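Local coordinates for protein iron-regulated transcriptional activator AFT2 (Saccharomyces cerevisiae, PDB 4LMG) that activates the genes of the iron regulon when iron is scarce, its DNA-binding domain recognising the iron-responsive element 5'-CACCC-3' in their promoters, at residues A[33-37]-A[48-52]; A[72-78]-A[92-98]; A[112-116]-A[131-135]. All blocks are in the same frame, centred on the assembly; numbering follows the deposited sequence.

How the contacts relate
Following the chain from the N terminus, contact 1 (33-37 with 48-52) closes first, pairing the two strands of the hairpin 36-42/45-50. Contact 2 (72-78 with 92-98) then closes the hairpin 76-82/87-93, and contact 3 (112-116 with 131-135) folds helix 125-139 back on helix 110-121. The three closures run in series; none nests in or crosses another. Contacts 1 and 2 touch, because strands 45-50 and 76-82 are neighbours in one antiparallel sheet: F48 N lies 2.7 Å from I77 O, and both contacts supply ligands to one zinc ion. Contact 3 stands apart, its centre about 15 Å from that of contact 1 and about 23 Å from that of contact 2.

Contact 1: residues A[33-37]-A[48-52]; sequences GIDIV and FKCRS. With ZN (zinc ion), chain I; nucleotides of chain G.
V37, R51 and D35 bury the most surface where 33-37 meets 48-52, the open end of an antiparallel hairpin of strands 36-42 and 45-50. G33, at positive phi (71°), is the C-prime residue of the Schellman motif ending helix 21-29; the chain then extends through I34 and D35 into the strand. V37 and K49 form a hydrogen-bonded pair, with V37 N to K49 O at 2.7 Å and K49 N to V37 O at 2.9 Å, while I36 and C50 form the adjoining non-hydrogen-bonded pair, CA atoms 4.7 Å apart. V37 CG2 packs 3.9 Å from K49 CG, and V37 CG1 lies 3.5 Å from R51 NH1, over one face of the guanidinium. R51 (chi1 and chi2 t, chi3 m) donates its backbone N to D35 O at 2.8 Å and forms a salt bridge with D35 (chi1 t): NE to OD2 at 2.8 Å, NH2 to OD1 at 3.2 Å. Its NH2 also serves a salt bridge to D111. I36 CD1 meets F48 CD2 at 4.2 Å, beside L25 of helix 21-29. C50 SG binds zinc at 2.3 Å, alongside C73, H97 and H99. S52 N donates to OP1 of DG9 (2.8 Å) and S52 OG to OP1 of DT8 (2.7 Å), both of chain G. Thus C50 to S52 join the zinc site to the DNA backbone, where S52 makes phosphate contacts that do not read bases.

Contact 2: residues A[72-78]-A[92-98]; sequences ACPFRIR and VMNNIHS. With ZN (zinc ion), chain I; nucleotides of chain H.
Segments 72-78 and 92-98 run almost exactly antiparallel, their directions 175° apart. Backbone pairing is confined to the strand ends: R76 and M93 form a hydrogen-bonded pair (M93 N to R76 O 2.7 Å, R76 N to M93 O 3.2 Å), and I77 and V92 a non-hydrogen-bonded pair with CA atoms 4.6 Å apart. From N94 (phi 37°) onward, and up to F75 in the other segment, the chain is loop; F75 CA makes a CA-H...O contact with N94 O (3.2 Å). Among apolar and aromatic contacts, F75 (chi1 t) makes an offset stack with H97 (chi1 m), centroids 4.5 Å apart and planes at 23°, and its CE2 lies 3.7 Å from V92 CG1. Within 72-78, R76 NH1 donates hydrogen bonds to C73 O and F75 O, both at 2.8 Å, while DA1 of chain H lies over its guanidinium. C73 SG (2.3 Å) and H97 ND1 (2.1 Å) bind zinc, completed by C50 and H99: the Cys2His2 site characteristic of the WRKY-GCM1 fold.

Contact 3: residues A[112-116]-A[131-135]; sequences YKKFK and FDELE
Helices 110-121 and 125-139 form a helical hairpin, antiparallel but splayed: the N-to-C directions of 112-116 and 131-135 are 146° apart and their axes 12.9 Å at closest approach, so long side chains bridge the gap. Y112 (chi1 t) reaches across first: its OH donates to E135 OE2 at 2.6 Å, and its CE1 packs 4.0 Å from F131 CD1. One turn on, F115 (chi1 t) points its ring edge at the face of F131 (chi1 m) in a T-shaped stack, centroids 5.0 Å apart, planes at 73° and the two CZ atoms 3.6 Å apart. K116 (chi1 t, chi2 p) lays its CE 3.9 Å from F131 CB and carries NZ into a salt-bridge network with D132 OD1 (2.9 Å) and E135 OE2 (2.8 Å). E135 OE2 is therefore shared by Y112 and K116. Y30, just beyond helix 21-29, meets Y112 and F115 edge-to-face and also touches F131, while F115 packs on Q26 and K27; the hairpin thus rests on the end of helix 21-29, with helix 103-106 contacting Y112 and L134.

Contact 1: residues A[33-37]-A[48-52]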
loop_
_atom_site.group_PDB
_atom_site.type_symbol
_atom_site.label_atom_id
_atom_site.label_comp_id
_atom_site.label_asym_id
_atom_site.label_seq_id
_atom_site.Cartn_x
_atom_site.Cartn_y
_atom_site.Cartn_z
ATOM N N GLY A 33 6.966 -22.201 12.183
ATOM C CA GLY A 33 5.646 -22.191 11.576
ATOM C C GLY A 33 5.028 -20.806 11.617
ATOM O O GLY A 33 3.805 -20.652 11.622
ATOM N N ILE A 34 5.884 -19.792 11.651
ATOM C CA ILE A 34 5.431 -18.409 11.706
ATOM C C ILE A 34 5.827 -17.671 10.438
ATOM O O ILE A 34 7.009 -17.592 10.097
ATOM C CB ILE A 34 6.000 -17.677 12.934
ATOM C CG1 ILE A 34 5.500 -18.343 14.217
ATOM C CG2 ILE A 34 5.606 -16.205 12.908
ATOM C CD1 ILE A 34 6.115 -17.786 15.483
ATOM N N ASP A 35 4.823 -17.137 9.746
ATOM C CA ASP A 35 5.011 -16.468 8.464
ATOM C C ASP A 35 4.887 -14.957 8.650
ATOM O O ASP A 35 3.782 -14.423 8.722
ATOM C CB ASP A 35 3.957 -16.966 7.469
ATOM C CG ASP A 35 4.207 -16.484 6.050
ATOM O OD1 ASP A 35 5.070 -15.603 5.850
ATOM O OD2 ASP A 35 3.530 -16.989 5.130
ATOM N N ILE A 36 6.020 -14.270 8.729
ATOM C CA ILE A 36 6.015 -12.842 9.034
ATOM C C ILE A 36 5.785 -11.964 7.806
ATOM O O ILE A 36 6.357 -12.196 6.742
ATOM C CB ILE A 36 7.330 -12.395 9.701
ATOM C CG1 ILE A 36 8.508 -12.628 8.754
ATOM C CG2 ILE A 36 7.540 -13.120 11.027
ATOM C CD1 ILE A 36 9.764 -11.904 9.157
ATOM N N VAL A 37 4.941 -10.952 7.967
ATOM C CA VAL A 37 4.792 -9.914 6.952
ATOM C C VAL A 37 5.017 -8.543 7.584
ATOM O O VAL A 37 4.974 -8.401 8.807
ATOM C CB VAL A 37 3.405 -9.953 6.278
ATOM C CG1 VAL A 37 3.245 -11.229 5.466
ATOM C CG2 VAL A 37 2.299 -9.831 7.316
ATOM N N PHE A 48 6.283 -6.024 12.241
ATOM C CA PHE A 48 5.956 -7.272 11.572
ATOM C C PHE A 48 4.774 -7.949 12.248
ATOM O O PHE A 48 4.517 -7.734 13.433
ATOM C CB PHE A 48 7.159 -8.217 11.599
ATOM C CG PHE A 48 8.398 -7.648 10.972
ATOM C CD1 PHE A 48 9.262 -6.855 11.708
ATOM C CD2 PHE A 48 8.707 -7.918 9.650
ATOM C CE1 PHE A 48 10.407 -6.339 11.135
ATOM C CE2 PHE A 48 9.848 -7.403 9.072
ATOM C CZ PHE A 48 10.700 -6.613 9.816
ATOM N N LYS A 49 4.058 -8.768 11.486
ATOM C CA LYS A 49 2.995 -9.595 12.042
ATOM C C LYS A 49 2.821 -10.860 11.209
ATOM O O LYS A 49 3.487 -11.036 10.189
ATOM C CB LYS A 49 1.681 -8.818 12.111
ATOM C CG LYS A 49 1.151 -8.370 10.759
ATOM C CD LYS A 49 -0.134 -7.585 10.927
ATOM C CE LYS A 49 -0.648 -7.065 9.596
ATOM N NZ LYS A 49 -1.790 -6.131 9.798
ATOM N N CYS A 50 1.930 -11.741 11.648
ATOM C CA CYS A 50 1.655 -12.963 10.900
ATOM C C CYS A 50 0.881 -12.643 9.634
ATOM O O CYS A 50 -0.065 -11.857 9.661
ATOM C CB CYS A 50 0.863 -13.960 11.748
ATOM S SG CYS A 50 1.822 -14.784 13.037
ATOM N N ARG A 51 1.287 -13.248 8.525
ATOM C CA ARG A 51 0.524 -13.121 7.294
ATOM C C ARG A 51 -0.933 -13.443 7.583
ATOM O O ARG A 51 -1.238 -14.367 8.341
ATOM C CB ARG A 51 1.052 -14.059 6.212
ATOM C CG ARG A 51 0.314 -13.918 4.889
ATOM C CD ARG A 51 0.814 -14.916 3.869
ATOM N NE ARG A 51 2.269 -14.911 3.798
ATOM C CZ ARG A 51 2.984 -13.996 3.156
ATOM N NH1 ARG A 51 2.379 -12.998 2.522
ATOM N NH2 ARG A 51 4.307 -14.077 3.150
ATOM N N SER A 52 -1.831 -12.672 6.982
ATOM C CA SER A 52 -3.256 -12.878 7.167
ATOM C C SER A 52 -3.725 -14.033 6.285
ATOM O O SER A 52 -3.602 -13.981 5.059
ATOM C CB SER A 52 -4.020 -11.596 6.827
ATOM O OG SER A 52 -5.383 -11.689 7.201
HETATM ZN ZN ZN I . 0.164 -15.407 14.474
ATOM P P DG G 9 -1.066 -9.167 4.945
ATOM O OP1 DG G 9 -1.205 -10.626 5.135
ATOM O OP2 DG G 9 -1.262 -8.267 6.107
ATOM O "O5'" DG G 9 0.363 -8.867 4.302
ATOM C "C5'" DG G 9 0.655 -9.462 3.043
ATOM C "C4'" DG G 9 1.562 -8.575 2.211
ATOM O "O4'" DG G 9 0.794 -7.502 1.600
ATOM C "C3'" DG G 9 2.679 -7.882 2.977
ATOM O "O3'" DG G 9 3.773 -7.731 2.084
ATOM C "C2'" DG G 9 2.043 -6.543 3.349
ATOM C "C1'" DG G 9 1.209 -6.245 2.103
ATOM N N9 DG G 9 -0.009 -5.462 2.318
ATOM C C8 DG G 9 -0.965 -5.651 3.287
ATOM N N7 DG G 9 -1.953 -4.801 3.219
ATOM C C5 DG G 9 -1.643 -4.004 2.125
ATOM C C6 DG G 9 -2.346 -2.912 1.560
ATOM O O6 DG G 9 -3.422 -2.416 1.926
ATOM N N1 DG G 9 -1.681 -2.381 0.459
ATOM C C2 DG G 9 -0.485 -2.853 -0.033
ATOM N N2 DG G 9 0.010 -2.216 -1.105
ATOM N N3 DG G 9 0.185 -3.874 0.486
ATOM C C4 DG G 9 -0.451 -4.399 1.560
ATOM P P DT G 8 -7.381 -10.629 4.644
ATOM O OP1 DT G 8 -7.063 -12.011 5.066
ATOM O OP2 DT G 8 -8.104 -9.723 5.563
ATOM O "O5'" DT G 8 -6.034 -9.886 4.212
ATOM C "C5'" DT G 8 -5.207 -10.468 3.219
ATOM C "C4'" DT G 8 -4.096 -9.509 2.842
ATOM O "O4'" DT G 8 -4.592 -8.496 1.929
ATOM C "C3'" DT G 8 -3.476 -8.749 4.010
ATOM O "O3'" DT G 8 -2.085 -8.717 3.790
ATOM C "C2'" DT G 8 -4.075 -7.351 3.861
ATOM C "C1'" DT G 8 -4.071 -7.251 2.343
ATOM N N1 DT G 8 -4.905 -6.164 1.744
ATOM C C2 DT G 8 -4.453 -5.570 0.591
ATOM O O2 DT G 8 -3.407 -5.885 0.053
ATOM N N3 DT G 8 -5.268 -4.589 0.088
ATOM C C4 DT G 8 -6.467 -4.154 0.616
ATOM O O4 DT G 8 -7.126 -3.261 0.092
ATOM C C5 DT G 8 -6.885 -4.820 1.822
ATOM C C7 DT G 8 -8.173 -4.425 2.479
ATOM C C6 DT G 8 -6.098 -5.783 2.324
ATOM P P DC G 10 5.254 -7.492 2.650
ATOM O OP1 DC G 10 6.213 -7.922 1.611
ATOM O OP2 DC G 10 5.330 -8.088 4.002
ATOM O "O5'" DC G 10 5.340 -5.899 2.808
ATOM C "C5'" DC G 10 5.466 -5.079 1.656
ATOM C "C4'" DC G 10 5.220 -3.612 1.980
ATOM O "O4'" DC G 10 3.794 -3.352 2.083
ATOM C "C3'" DC G 10 5.840 -3.102 3.290
ATOM O "O3'" DC G 10 6.581 -1.919 3.055
ATOM C "C2'" DC G 10 4.619 -2.754 4.139
ATOM C "C1'" DC G 10 3.672 -2.314 3.031
ATOM N N1 DC G 10 2.254 -2.143 3.454
ATOM C C2 DC G 10 1.478 -1.168 2.822
ATOM O O2 DC G 10 1.985 -0.481 1.925
ATOM N N3 DC G 10 0.191 -1.004 3.207
ATOM C C4 DC G 10 -0.328 -1.759 4.174
ATOM N N4 DC G 10 -1.608 -1.545 4.507
ATOM C C5 DC G 10 0.448 -2.760 4.837
ATOM C C6 DC G 10 1.722 -2.914 4.448
#

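Contact 2: residues A[72-78]-A[92-98]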
loop_
_atom_site.group_PDB
_atom_site.type_symbol
_atom_site.label_atom_id
_atom_site.label_comp_id
_atom_site.label_asym_id
_atom_site.label_seq_id
_atom_site.Cartn_x
_atom_site.Cartn_y
_atom_site.Cartn_z
ATOM N N ALA A 72 -8.073 -12.465 13.688
ATOM C CA ALA A 72 -6.858 -11.658 13.619
ATOM C C ALA A 72 -5.871 -12.048 14.714
ATOM O O ALA A 72 -6.243 -12.185 15.880
ATOM C CB ALA A 72 -7.200 -10.183 13.712
ATOM N N CYS A 73 -4.610 -12.224 14.331
ATOM C CA CYS A 73 -3.573 -12.627 15.272
ATOM C C CYS A 73 -2.858 -11.420 15.869
ATOM O O CYS A 73 -2.427 -10.528 15.140
ATOM C CB CYS A 73 -2.563 -13.546 14.588
ATOM S SG CYS A 73 -1.283 -14.156 15.692
ATOM N N PRO A 74 -2.721 -11.398 17.204
ATOM C CA PRO A 74 -2.144 -10.280 17.958
ATOM C C PRO A 74 -0.616 -10.251 17.932
ATOM O O PRO A 74 -0.025 -9.216 18.239
ATOM C CB PRO A 74 -2.633 -10.548 19.382
ATOM C CG PRO A 74 -2.717 -12.035 19.457
ATOM C CD PRO A 74 -3.167 -12.490 18.090
ATOM N N PHE A 75 0.006 -11.374 17.581
ATOM C CA PHE A 75 1.463 -11.470 17.517
ATOM C C PHE A 75 2.073 -10.283 16.775
ATOM O O PHE A 75 1.614 -9.915 15.692
ATOM C CB PHE A 75 1.872 -12.779 16.838
ATOM C CG PHE A 75 3.360 -12.982 16.743
ATOM C CD1 PHE A 75 4.045 -12.671 15.580
ATOM C CD2 PHE A 75 4.073 -13.502 17.814
ATOM C CE1 PHE A 75 5.414 -12.868 15.487
ATOM C CE2 PHE A 75 5.439 -13.700 17.727
ATOM C CZ PHE A 75 6.111 -13.382 16.563
ATOM N N ARG A 76 3.105 -9.685 17.365
ATOM C CA ARG A 76 3.768 -8.536 16.758
ATOM C C ARG A 76 5.271 -8.538 17.006
ATOM O O ARG A 76 5.731 -8.848 18.104
ATOM C CB ARG A 76 3.174 -7.224 17.281
ATOM C CG ARG A 76 1.786 -6.896 16.760
ATOM C CD ARG A 76 1.765 -6.824 15.243
ATOM N NE ARG A 76 0.481 -6.344 14.738
ATOM C CZ ARG A 76 -0.622 -7.085 14.672
ATOM N NH1 ARG A 76 -0.604 -8.347 15.085
ATOM N NH2 ARG A 76 -1.744 -6.566 14.194
ATOM N N ILE A 77 6.033 -8.191 15.977
ATOM C CA ILE A 77 7.461 -7.959 16.133
ATOM C C ILE A 77 7.770 -6.520 15.743
ATOM O O ILE A 77 7.339 -6.047 14.690
ATOM C CB ILE A 77 8.297 -8.912 15.267
ATOM C CG1 ILE A 77 7.992 -10.368 15.626
ATOM C CG2 ILE A 77 9.779 -8.626 15.443
ATOM C CD1 ILE A 77 8.832 -11.363 14.866
ATOM N N ARG A 78 8.507 -5.821 16.596
ATOM C CA ARG A 78 8.838 -4.428 16.334
ATOM C C ARG A 78 10.343 -4.203 16.369
ATOM O O ARG A 78 10.988 -4.413 17.393
ATOM C CB ARG A 78 8.133 -3.516 17.338
ATOM C CG ARG A 78 8.251 -2.030 17.033
ATOM C CD ARG A 78 7.201 -1.242 17.799
ATOM N NE ARG A 78 7.344 0.198 17.615
ATOM C CZ ARG A 78 7.994 0.995 18.457
ATOM N NH1 ARG A 78 8.561 0.490 19.545
ATOM N NH2 ARG A 78 8.076 2.297 18.214
ATOM N N VAL A 92 9.674 -8.777 20.599
ATOM C CA VAL A 92 8.486 -9.560 20.291
ATOM C C VAL A 92 7.377 -9.220 21.283
ATOM O O VAL A 92 7.599 -9.203 22.493
ATOM C CB VAL A 92 8.769 -11.072 20.361
ATOM C CG1 VAL A 92 7.487 -11.857 20.153
ATOM C CG2 VAL A 92 9.819 -11.468 19.335
ATOM N N MET A 93 6.186 -8.949 20.760
ATOM C CA MET A 93 5.035 -8.604 21.585
ATOM C C MET A 93 3.916 -9.621 21.383
ATOM O O MET A 93 3.875 -10.311 20.365
ATOM C CB MET A 93 4.534 -7.206 21.223
ATOM C CG MET A 93 5.631 -6.156 21.155
ATOM S SD MET A 93 5.060 -4.588 20.476
ATOM C CE MET A 93 6.565 -3.620 20.560
ATOM N N ASN A 94 3.008 -9.704 22.352
ATOM C CA ASN A 94 1.890 -10.642 22.285
ATOM C C ASN A 94 2.292 -11.968 21.658
ATOM O O ASN A 94 1.859 -12.303 20.556
ATOM C CB ASN A 94 0.717 -10.034 21.514
ATOM C CG ASN A 94 0.021 -8.933 22.286
ATOM O OD1 ASN A 94 0.000 -7.777 21.862
ATOM N ND2 ASN A 94 -0.558 -9.286 23.428
ATOM N N ASN A 95 3.122 -12.723 22.369
ATOM C CA ASN A 95 3.651 -13.975 21.848
ATOM C C ASN A 95 2.573 -15.031 21.604
ATOM O O ASN A 95 2.876 -16.161 21.220
ATOM C CB ASN A 95 4.730 -14.520 22.784
ATOM C CG ASN A 95 5.512 -15.653 22.165
ATOM O OD1 ASN A 95 5.455 -16.791 22.628
ATOM N ND2 ASN A 95 6.239 -15.350 21.097
ATOM N N ILE A 96 1.317 -14.653 21.824
ATOM C CA ILE A 96 0.194 -15.562 21.642
ATOM C C ILE A 96 -0.366 -15.468 20.229
ATOM O O ILE A 96 -0.494 -14.377 19.676
ATOM C CB ILE A 96 -0.938 -15.252 22.634
ATOM C CG1 ILE A 96 -0.389 -15.168 24.060
ATOM C CG2 ILE A 96 -2.040 -16.296 22.530
ATOM C CD1 ILE A 96 -1.421 -14.753 25.086
ATOM N N HIS A 97 -0.702 -16.615 19.650
ATOM C CA HIS A 97 -1.287 -16.651 18.314
ATOM C C HIS A 97 -2.742 -17.103 18.356
ATOM O O HIS A 97 -3.150 -17.833 19.259
ATOM C CB HIS A 97 -0.482 -17.573 17.396
ATOM C CG HIS A 97 0.903 -17.082 17.111
ATOM N ND1 HIS A 97 1.206 -16.310 16.011
ATOM C CD2 HIS A 97 2.066 -17.258 17.781
ATOM C CE1 HIS A 97 2.497 -16.031 16.016
ATOM N NE2 HIS A 97 3.042 -16.595 17.079
ATOM N N SER A 98 -3.518 -16.666 17.370
ATOM C CA SER A 98 -4.926 -17.025 17.280
ATOM C C SER A 98 -5.121 -18.121 16.243
ATOM O O SER A 98 -6.226 -18.326 15.741
ATOM C CB SER A 98 -5.756 -15.805 16.886
ATOM O OG SER A 98 -5.430 -15.381 15.573
HETATM ZN ZN ZN I . 0.164 -15.407 14.474
ATOM O "O5'" DA H 1 4.170 -0.702 19.321
ATOM C "C5'" DA H 1 3.352 -1.774 18.859
ATOM C "C4'" DA H 1 3.082 -1.655 17.369
ATOM O "O4'" DA H 1 2.375 -2.832 16.909
ATOM C "C3'" DA H 1 2.187 -0.495 16.959
ATOM O "O3'" DA H 1 2.404 -0.174 15.590
ATOM C "C2'" DA H 1 0.796 -1.080 17.178
ATOM C "C1'" DA H 1 0.992 -2.548 16.804
ATOM N N9 DA H 1 0.276 -3.472 17.679
ATOM C C8 DA H 1 0.672 -3.916 18.911
ATOM N N7 DA H 1 -0.174 -4.746 19.472
ATOM C C5 DA H 1 -1.196 -4.855 18.544
ATOM C C6 DA H 1 -2.399 -5.589 18.540
ATOM N N6 DA H 1 -2.780 -6.383 19.547
ATOM N N1 DA H 1 -3.196 -5.474 17.457
ATOM C C2 DA H 1 -2.810 -4.678 16.452
ATOM N N3 DA H 1 -1.706 -3.942 16.340
ATOM C C4 DA H 1 -0.935 -4.076 17.431
#

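Contact 3: residues A[112-116]-A[131-135]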
loop_
_atom_site.group_PDB
_atom_site.type_symbol
_atom_site.label_atom_id
_atom_site.label_comp_id
_atom_site.label_asym_id
_atom_site.label_seq_id
_atom_site.Cartn_x
_atom_site.Cartn_y
_atom_site.Cartn_z
ATOM N N TYR A 112 7.744 -17.938 0.785
ATOM C CA TYR A 112 8.732 -18.903 1.251
ATOM C C TYR A 112 9.659 -19.295 0.110
ATOM O O TYR A 112 10.879 -19.333 0.268
ATOM C CB TYR A 112 8.069 -20.150 1.833
ATOM C CG TYR A 112 9.079 -21.179 2.296
ATOM C CD1 TYR A 112 9.779 -21.005 3.482
ATOM C CD2 TYR A 112 9.343 -22.315 1.540
ATOM C CE1 TYR A 112 10.709 -21.934 3.909
ATOM C CE2 TYR A 112 10.271 -23.254 1.958
ATOM C CZ TYR A 112 10.950 -23.057 3.145
ATOM O OH TYR A 112 11.875 -23.981 3.570
ATOM N N LYS A 113 9.074 -19.582 -1.046
ATOM C CA LYS A 113 9.855 -19.955 -2.215
ATOM C C LYS A 113 10.805 -18.829 -2.602
ATOM O O LYS A 113 11.968 -19.070 -2.928
ATOM C CB LYS A 113 8.937 -20.323 -3.380
ATOM C CG LYS A 113 8.080 -21.551 -3.105
ATOM C CD LYS A 113 7.130 -21.837 -4.257
ATOM C CE LYS A 113 6.256 -23.044 -3.959
ATOM N NZ LYS A 113 7.064 -24.281 -3.772
ATOM N N LYS A 114 10.309 -17.597 -2.552
ATOM C CA LYS A 114 11.147 -16.435 -2.815
ATOM C C LYS A 114 12.204 -16.291 -1.725
ATOM O O LYS A 114 13.344 -15.918 -1.999
ATOM C CB LYS A 114 10.301 -15.165 -2.911
ATOM C CG LYS A 114 9.476 -15.070 -4.183
ATOM C CD LYS A 114 8.688 -13.772 -4.244
ATOM C CE LYS A 114 7.999 -13.615 -5.592
ATOM N NZ LYS A 114 7.172 -12.379 -5.658
ATOM N N PHE A 115 11.816 -16.586 -0.488
ATOM C CA PHE A 115 12.750 -16.571 0.636
ATOM C C PHE A 115 13.861 -17.586 0.406
ATOM O O PHE A 115 15.036 -17.302 0.631
ATOM C CB PHE A 115 12.013 -16.883 1.939
ATOM C CG PHE A 115 12.910 -17.344 3.056
ATOM C CD1 PHE A 115 13.633 -16.431 3.806
ATOM C CD2 PHE A 115 13.017 -18.691 3.367
ATOM C CE1 PHE A 115 14.455 -16.853 4.840
ATOM C CE2 PHE A 115 13.834 -19.118 4.398
ATOM C CZ PHE A 115 14.555 -18.197 5.137
ATOM N N LYS A 116 13.473 -18.770 -0.056
ATOM C CA LYS A 116 14.414 -19.852 -0.305
ATOM C C LYS A 116 15.377 -19.493 -1.431
ATOM O O LYS A 116 16.572 -19.775 -1.351
ATOM C CB LYS A 116 13.659 -21.137 -0.647
ATOM C CG LYS A 116 14.505 -22.391 -0.560
ATOM C CD LYS A 116 14.932 -22.664 0.870
ATOM C CE LYS A 116 15.824 -23.890 0.945
ATOM N NZ LYS A 116 15.205 -25.062 0.265
ATOM N N PHE A 131 16.997 -25.410 6.064
ATOM C CA PHE A 131 15.636 -25.418 5.540
ATOM C C PHE A 131 15.353 -26.615 4.637
ATOM O O PHE A 131 14.212 -27.065 4.539
ATOM C CB PHE A 131 15.311 -24.098 4.840
ATOM C CG PHE A 131 15.102 -22.960 5.793
ATOM C CD1 PHE A 131 13.845 -22.702 6.315
ATOM C CD2 PHE A 131 16.165 -22.170 6.195
ATOM C CE1 PHE A 131 13.649 -21.666 7.204
ATOM C CE2 PHE A 131 15.976 -21.132 7.083
ATOM C CZ PHE A 131 14.716 -20.879 7.589
ATOM N N ASP A 132 16.391 -27.134 3.990
ATOM C CA ASP A 132 16.253 -28.367 3.224
ATOM C C ASP A 132 15.776 -29.498 4.129
ATOM O O ASP A 132 14.881 -30.260 3.766
ATOM C CB ASP A 132 17.574 -28.752 2.557
ATOM C CG ASP A 132 17.803 -28.016 1.253
ATOM O OD1 ASP A 132 16.834 -27.430 0.725
ATOM O OD2 ASP A 132 18.946 -28.032 0.751
ATOM N N GLU A 133 16.377 -29.594 5.310
ATOM C CA GLU A 133 16.010 -30.619 6.281
ATOM C C GLU A 133 14.613 -30.382 6.845
ATOM O O GLU A 133 13.855 -31.327 7.059
ATOM C CB GLU A 133 17.034 -30.674 7.416
ATOM C CG GLU A 133 18.425 -31.092 6.971
ATOM C CD GLU A 133 19.444 -31.014 8.091
ATOM O OE1 GLU A 133 19.117 -30.444 9.154
ATOM O OE2 GLU A 133 20.570 -31.523 7.907
ATOM N N LEU A 134 14.278 -29.119 7.085
ATOM C CA LEU A 134 12.953 -28.768 7.583
ATOM C C LEU A 134 11.871 -29.152 6.578
ATOM O O LEU A 134 10.802 -29.625 6.956
ATOM C CB LEU A 134 12.873 -27.276 7.907
ATOM C CG LEU A 134 13.713 -26.817 9.102
ATOM C CD1 LEU A 134 13.586 -25.318 9.321
ATOM C CD2 LEU A 134 13.310 -27.576 10.357
ATOM N N GLU A 135 12.156 -28.943 5.297
ATOM C CA GLU A 135 11.225 -29.311 4.239
ATOM C C GLU A 135 11.154 -30.829 4.120
ATOM O O GLU A 135 10.076 -31.400 3.963
ATOM C CB GLU A 135 11.658 -28.698 2.905
ATOM C CG GLU A 135 11.685 -27.178 2.895
ATOM C CD GLU A 135 12.306 -26.619 1.630
ATOM O OE1 GLU A 135 12.262 -27.305 0.587
ATOM O OE2 GLU A 135 12.845 -25.495 1.679
#